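Side-chain contacts in lipoteichoic acid primase (Listeria monocytogenes, PDB 4UOP), which belongs to the sulfatase family and has an extracellular catalytic domain that binds a magnesium ion: residues 120-124 against 125-129; 271-274 against 275-279. All coordinates share one frame; numbering follows the deposited sequence.

Contact 1 of 2, residues 120-124 against 125-129; sequences FPSGY and YTNTQ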
ATOM      1  N   PHE B 120       3.102 -10.391  10.474  1.00 20.69           N
ATOM      2  CA  PHE B 120       3.516  -9.469   9.418  1.00 21.18           C
ATOM      3  C   PHE B 120       2.479  -8.388   9.163  1.00 21.84           C
ATOM      4  O   PHE B 120       1.272  -8.636   9.225  1.00 22.14           O
ATOM      5  CB  PHE B 120       3.813 -10.236   8.125  1.00 21.32           C
ATOM      6  CG  PHE B 120       5.038 -11.089   8.205  1.00 21.60           C
ATOM      7  CD1 PHE B 120       6.289 -10.540   8.013  1.00 22.34           C
ATOM      8  CD2 PHE B 120       4.938 -12.449   8.493  1.00 23.03           C
ATOM      9  CE1 PHE B 120       7.426 -11.326   8.092  1.00 24.28           C
ATOM     10  CE2 PHE B 120       6.071 -13.245   8.581  1.00 23.45           C
ATOM     11  CZ  PHE B 120       7.322 -12.686   8.377  1.00 23.81           C
ATOM     12  N   PRO B 121       2.941  -7.168   8.860  1.00 21.20           N
ATOM     13  CA  PRO B 121       1.985  -6.181   8.389  1.00 21.95           C
ATOM     14  C   PRO B 121       1.445  -6.629   7.044  1.00 21.18           C
ATOM     15  O   PRO B 121       2.071  -7.448   6.373  1.00 21.58           O
ATOM     16  CB  PRO B 121       2.813  -4.905   8.265  1.00 22.05           C
ATOM     17  CG  PRO B 121       4.207  -5.368   8.130  1.00 24.07           C
ATOM     18  CD  PRO B 121       4.325  -6.678   8.839  1.00 22.02           C
ATOM     19  N   SER B 122       0.273  -6.147   6.686  1.00 21.97           N
ATOM     20  CA  SER B 122      -0.369  -6.574   5.452  1.00 24.07           C
ATOM     21  C   SER B 122       0.326  -6.007   4.220  1.00 26.19           C
ATOM     22  O   SER B 122       0.988  -4.963   4.290  1.00 25.38           O
ATOM     23  CB  SER B 122      -1.844  -6.174   5.475  1.00 24.80           C
ATOM     24  OG  SER B 122      -2.466  -6.435   4.245  1.00 26.54           O
ATOM     25  N   GLY B 123       0.189  -6.708   3.094  1.00 27.01           N
ATOM     26  CA  GLY B 123       0.617  -6.182   1.793  1.00 32.22           C
ATOM     27  C   GLY B 123      -0.393  -5.184   1.228  1.00 35.70           C
ATOM     28  O   GLY B 123      -0.088  -4.452   0.296  1.00 37.44           O
ATOM     29  N   TYR B 124      -1.591  -5.161   1.807  1.00 40.80           N
ATOM     30  CA  TYR B 124      -2.761  -4.473   1.246  1.00 45.88           C
ATOM     31  C   TYR B 124      -3.364  -3.467   2.242  1.00 46.17           C
ATOM     32  O   TYR B 124      -3.564  -2.307   1.896  1.00 49.38           O
ATOM     33  CB  TYR B 124      -3.788  -5.550   0.849  1.00 50.47           C
ATOM     34  CG  TYR B 124      -5.129  -5.093   0.291  1.00 56.64           C
ATOM     35  CD1 TYR B 124      -6.122  -4.589   1.131  1.00 60.57           C
ATOM     36  CD2 TYR B 124      -5.436  -5.237  -1.067  1.00 61.19           C
ATOM     37  CE1 TYR B 124      -7.357  -4.194   0.635  1.00 62.69           C
ATOM     38  CE2 TYR B 124      -6.673  -4.849  -1.573  1.00 62.60           C
ATOM     39  CZ  TYR B 124      -7.628  -4.328  -0.718  1.00 64.08           C
ATOM     40  OH  TYR B 124      -8.856  -3.940  -1.207  1.00 65.90           O
ATOM     41  N   TYR B 125      -3.655  -3.923   3.464  1.00 43.49           N
ATOM     42  CA  TYR B 125      -4.248  -3.083   4.526  1.00 40.40           C
ATOM     43  C   TYR B 125      -3.228  -2.358   5.418  1.00 34.55           C
ATOM     44  O   TYR B 125      -2.045  -2.673   5.413  1.00 33.91           O
ATOM     45  CB  TYR B 125      -5.089  -3.950   5.471  1.00 42.89           C
ATOM     46  CG  TYR B 125      -6.178  -4.777   4.835  1.00 45.46           C
ATOM     47  CD1 TYR B 125      -7.316  -4.178   4.302  1.00 48.25           C
ATOM     48  CD2 TYR B 125      -6.092  -6.171   4.806  1.00 47.39           C
ATOM     49  CE1 TYR B 125      -8.327  -4.943   3.735  1.00 49.36           C
ATOM     50  CE2 TYR B 125      -7.097  -6.943   4.245  1.00 50.45           C
ATOM     51  CZ  TYR B 125      -8.210  -6.322   3.709  1.00 51.20           C
ATOM     52  OH  TYR B 125      -9.208  -7.085   3.155  1.00 55.41           O
ATOM     53  N   THR B 126      -3.718  -1.375   6.173  1.00 30.96           N
ATOM     54  CA  THR B 126      -3.067  -0.932   7.410  1.00 27.84           C
ATOM     55  C   THR B 126      -3.708  -1.749   8.529  1.00 25.95           C
ATOM     56  O   THR B 126      -4.883  -1.553   8.859  1.00 24.66           O
ATOM     57  CB  THR B 126      -3.244   0.582   7.654  1.00 28.44           C
ATOM     58  OG1 THR B 126      -2.530   1.299   6.643  1.00 30.67           O
ATOM     59  CG2 THR B 126      -2.693   0.991   8.991  1.00 28.83           C
ATOM     60  N   ASN B 127      -2.947  -2.678   9.096  1.00 24.86           N
ATOM     61  CA  ASN B 127      -3.510  -3.645  10.033  1.00 25.39           C
ATOM     62  C   ASN B 127      -4.075  -3.006  11.287  1.00 23.78           C
ATOM     63  O   ASN B 127      -5.057  -3.501  11.835  1.00 23.77           O
ATOM     64  CB  ASN B 127      -2.495  -4.751  10.379  1.00 25.86           C
ATOM     65  CG  ASN B 127      -2.405  -5.812   9.298  1.00 28.25           C
ATOM     66  OD1 ASN B 127      -3.185  -5.809   8.344  1.00 31.40           O
ATOM     67  ND2 ASN B 127      -1.453  -6.707   9.428  1.00 28.80           N
ATOM     68  N   THR B 128      -3.470  -1.906  11.740  1.00 21.77           N
ATOM     69  CA  THR B 128      -3.967  -1.257  12.942  1.00 22.31           C
ATOM     70  C   THR B 128      -5.369  -0.685  12.699  1.00 22.54           C
ATOM     71  O   THR B 128      -6.145  -0.566  13.634  1.00 21.19           O
ATOM     72  CB  THR B 128      -3.015  -0.157  13.473  1.00 22.49           C
ATOM     73  OG1 THR B 128      -2.850   0.870  12.494  1.00 22.67           O
ATOM     74  CG2 THR B 128      -1.661  -0.757  13.834  1.00 22.45           C
ATOM     75  N   GLN B 129      -5.673  -0.342  11.447  1.00 23.51           N
ATOM     76  CA  GLN B 129      -7.010   0.128  11.060  1.00 26.93           C
ATOM     77  C   GLN B 129      -7.947  -1.053  10.893  1.00 26.94           C
ATOM     78  O   GLN B 129      -8.956  -1.153  11.569  1.00 30.15           O
ATOM     79  CB  GLN B 129      -6.954   0.888   9.735  1.00 28.98           C
ATOM     80  CG  GLN B 129      -6.237   2.226   9.823  1.00 32.36           C
ATOM     81  CD  GLN B 129      -7.155   3.375  10.192  1.00 33.98           C
ATOM     82  OE1 GLN B 129      -8.332   3.180  10.530  1.00 34.42           O
ATOM     83  NE2 GLN B 129      -6.621   4.587  10.121  1.00 34.98           N
TER

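Contact 2 of 2, residues 271-274 against 275-279; sequences SGIW and DDSVV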
ATOM      1  N   SER B 271      17.321   6.516  39.194  1.00 25.20           N
ATOM      2  CA  SER B 271      16.175   6.064  39.929  1.00 24.95           C
ATOM      3  C   SER B 271      16.268   4.613  40.368  1.00 24.28           C
ATOM      4  O   SER B 271      15.527   4.213  41.263  1.00 25.30           O
ATOM      5  CB  SER B 271      14.913   6.233  39.085  1.00 25.48           C
ATOM      6  OG  SER B 271      14.909   5.319  38.007  1.00 24.51           O
ATOM      7  N   GLY B 272      17.159   3.831  39.757  1.00 22.22           N
ATOM      8  CA  GLY B 272      17.199   2.383  40.001  1.00 21.95           C
ATOM      9  C   GLY B 272      16.398   1.537  39.008  1.00 21.56           C
ATOM     10  O   GLY B 272      16.516   0.303  38.989  1.00 21.53           O
ATOM     11  N   ILE B 273      15.584   2.177  38.175  1.00 20.74           N
ATOM     12  CA  ILE B 273      14.751   1.435  37.217  1.00 20.24           C
ATOM     13  C   ILE B 273      15.622   0.681  36.199  1.00 20.28           C
ATOM     14  O   ILE B 273      15.316  -0.453  35.837  1.00 19.56           O
ATOM     15  CB  ILE B 273      13.738   2.363  36.528  1.00 20.38           C
ATOM     16  CG1 ILE B 273      12.690   2.824  37.543  1.00 21.25           C
ATOM     17  CG2 ILE B 273      13.026   1.658  35.383  1.00 20.86           C
ATOM     18  CD1 ILE B 273      11.907   4.034  37.088  1.00 22.12           C
ATOM     19  N   TRP B 274      16.716   1.298  35.766  1.00 19.71           N
ATOM     20  CA  TRP B 274      17.601   0.699  34.745  1.00 20.45           C
ATOM     21  C   TRP B 274      18.106  -0.673  35.180  1.00 20.37           C
ATOM     22  O   TRP B 274      18.132  -1.624  34.388  1.00 19.50           O
ATOM     23  CB  TRP B 274      18.771   1.622  34.491  1.00 21.23           C
ATOM     24  CG  TRP B 274      19.729   1.203  33.429  1.00 22.01           C
ATOM     25  CD1 TRP B 274      20.972   0.669  33.616  1.00 22.57           C
ATOM     26  CD2 TRP B 274      19.556   1.336  32.013  1.00 21.72           C
ATOM     27  NE1 TRP B 274      21.586   0.458  32.403  1.00 22.81           N
ATOM     28  CE2 TRP B 274      20.728   0.831  31.401  1.00 22.60           C
ATOM     29  CE3 TRP B 274      18.515   1.806  31.199  1.00 21.07           C
ATOM     30  CZ2 TRP B 274      20.899   0.814  30.012  1.00 22.70           C
ATOM     31  CZ3 TRP B 274      18.685   1.789  29.821  1.00 21.49           C
ATOM     32  CH2 TRP B 274      19.871   1.297  29.240  1.00 21.56           C
ATOM     33  N   ASP B 275      18.492  -0.758  36.448  1.00 21.15           N
ATOM     34  CA  ASP B 275      19.060  -1.984  37.002  1.00 23.30           C
ATOM     35  C   ASP B 275      18.001  -3.022  37.308  1.00 23.40           C
ATOM     36  O   ASP B 275      18.345  -4.133  37.710  1.00 23.49           O
ATOM     37  CB  ASP B 275      19.852  -1.677  38.279  1.00 25.41           C
ATOM     38  CG  ASP B 275      21.065  -0.800  38.018  1.00 28.51           C
ATOM     39  OD1 ASP B 275      21.705  -0.958  36.959  1.00 29.85           O
ATOM     40  OD2 ASP B 275      21.398   0.048  38.871  1.00 32.49           O
ATOM     41  N   ASP B 276      16.729  -2.678  37.112  1.00 21.54           N
ATOM     42  CA  ASP B 276      15.621  -3.587  37.337  1.00 23.57           C
ATOM     43  C   ASP B 276      14.731  -3.772  36.104  1.00 22.01           C
ATOM     44  O   ASP B 276      13.577  -4.199  36.238  1.00 20.59           O
ATOM     45  CB  ASP B 276      14.770  -3.069  38.506  1.00 27.74           C
ATOM     46  CG  ASP B 276      14.978  -3.862  39.802  1.00 35.29           C
ATOM     47  OD1 ASP B 276      15.948  -4.666  39.899  1.00 40.01           O
ATOM     48  OD2 ASP B 276      14.148  -3.674  40.730  1.00 39.10           O
ATOM     49  N   SER B 277      15.268  -3.499  34.911  1.00 20.23           N
ATOM     50  CA  SER B 277      14.467  -3.496  33.683  1.00 19.38           C
ATOM     51  C   SER B 277      15.228  -4.023  32.477  1.00 19.02           C
ATOM     52  O   SER B 277      16.421  -3.761  32.327  1.00 19.99           O
ATOM     53  CB  SER B 277      14.006  -2.065  33.345  1.00 20.07           C
ATOM     54  OG  SER B 277      13.235  -1.512  34.377  1.00 20.06           O
ATOM     55  N   VAL B 278      14.520  -4.751  31.613  1.00 18.16           N
ATOM     56  CA  VAL B 278      14.961  -5.005  30.254  1.00 18.30           C
ATOM     57  C   VAL B 278      14.615  -3.737  29.489  1.00 18.37           C
ATOM     58  O   VAL B 278      13.499  -3.224  29.605  1.00 16.82           O
ATOM     59  CB  VAL B 278      14.217  -6.196  29.635  1.00 19.12           C
ATOM     60  CG1 VAL B 278      14.596  -6.392  28.174  1.00 19.59           C
ATOM     61  CG2 VAL B 278      14.495  -7.462  30.442  1.00 19.41           C
ATOM     62  N   VAL B 279      15.574  -3.226  28.737  1.00 17.88           N
ATOM     63  CA  VAL B 279      15.341  -2.047  27.922  1.00 18.17           C
ATOM     64  C   VAL B 279      15.761  -2.330  26.483  1.00 17.47           C
ATOM     65  O   VAL B 279      16.862  -2.846  26.238  1.00 18.55           O
ATOM     66  CB  VAL B 279      16.077  -0.821  28.481  1.00 18.27           C
ATOM     67  CG1 VAL B 279      15.744   0.394  27.642  1.00 19.31           C
ATOM     68  CG2 VAL B 279      15.690  -0.566  29.934  1.00 19.02           C
TER

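Contact 1 of 2, residues 120-124 against 125-129
The ring of Tyr124 turns its edge toward one face of the Tyr125 ring, an edge-to-face (T-shaped) pair with centroids 4.6 Å apart and planes at 69°. CD1 of Tyr124 sits over that face, displaced toward the rim, and the nearest carbons are Tyr124 CE1 and Tyr125 CE1 at 3.3 Å. In turn, Tyr125 CD1 lies at the edge of the Tyr124 ring, in its plane. The first torsions differ: CG of Tyr124 is anti to its backbone N (chi1 177°), which places the ring beside its carbonyl carbon, whereas CG of Tyr125 is anti to its carbonyl carbon and lies beside its own backbone N. Lys289 of the second subunit packs on both tyrosines, placing the pair at the dimer contact.

The hydroxyl of Ser122 gathers the turn. Its OG accepts from Tyr125 N at 2.9 Å, with an N-H...O angle of 159°, and from Tyr124 N at the same length, so one oxygen satisfies two successive amides. CD2 of Tyr125 rests 3.7 Å from Ser122 OG. The amide group of Asn127 comes back against the start of the loop: OD1 lies 3.2 Å from Ser122 CB, while ND2 points to the Phe120-Pro121 side, 3.6 Å from Pro121 CA. Trp113 of helix 107-117 also touches Asn127. The bond from Tyr124 N to Ser122 OG makes an ST turn, here part of the loop that leads from helix 107-117 into helix 127-130 of the sulfatase-family fold.

Contact 2 of 2, residues 271-274 against 275-279
Between Ile273 and Asp276 the chain makes a tight turn with their CA atoms 5.1 Å apart, closed by the bond from Asp276 N to Ile273 O at 2.9 Å. The same carbonyl oxygen accepts a second hydrogen bond, from Ser277 OG, at 2.8 Å. These two donors approach from opposite faces of the carbonyl plane, Asp276 N lying 62° out of it and Ser277 OG 41°. OG of Ser277 is anti to its carbonyl carbon, which sets the hydroxyl beside the backbone N and also within 3.3 Å of Ile273 CG2. A weak bond from Ser277 N to Trp274 O follows at 3.5 Å.

Gly272, with positive phi, is the first residue to leave helical geometry after helix 246-271, and within a few residues the chain enters strand 277-283, which runs parallel to strand 59-65 in the large mixed sheet; the turn is thus a helix-to-strand connection of an alpha/beta fold.

The indole of Trp274 reaches the strand. Its six-membered ring meets Val279 with CZ3 3.8 Å from CG2 and 3.9 Å from CG1, the two side chains crossing at about a right angle. At the pyrrole end, Asp275 OD1 lies at the ring edge, 3.8 Å from Trp274 CD1, its carboxylate plane turned 68° from the indole. His322 stacks on Trp274 and bonds to its carbonyl oxygen, while Lys269 makes a cation-pi contact with the indole.

Followed from the N terminus, the chain first closes contact 1, where the loop leaving helix 107-117 turns into helix 127-130. It then passes through several further helices and strands before contact 2 closes the link from helix 246-271 to strand 277-283. The two lie in series, neither nested nor crossed, on opposite sides of the chain's centre, with centres about 34 Å apart and nearest atoms about 21 Å apart. Both belong to the sulfatase-family part of the chain. Contact 1 joins two helices and meets the second subunit; contact 2 joins a long helix to the central mixed sheet, and no other chain of the assembly touches it.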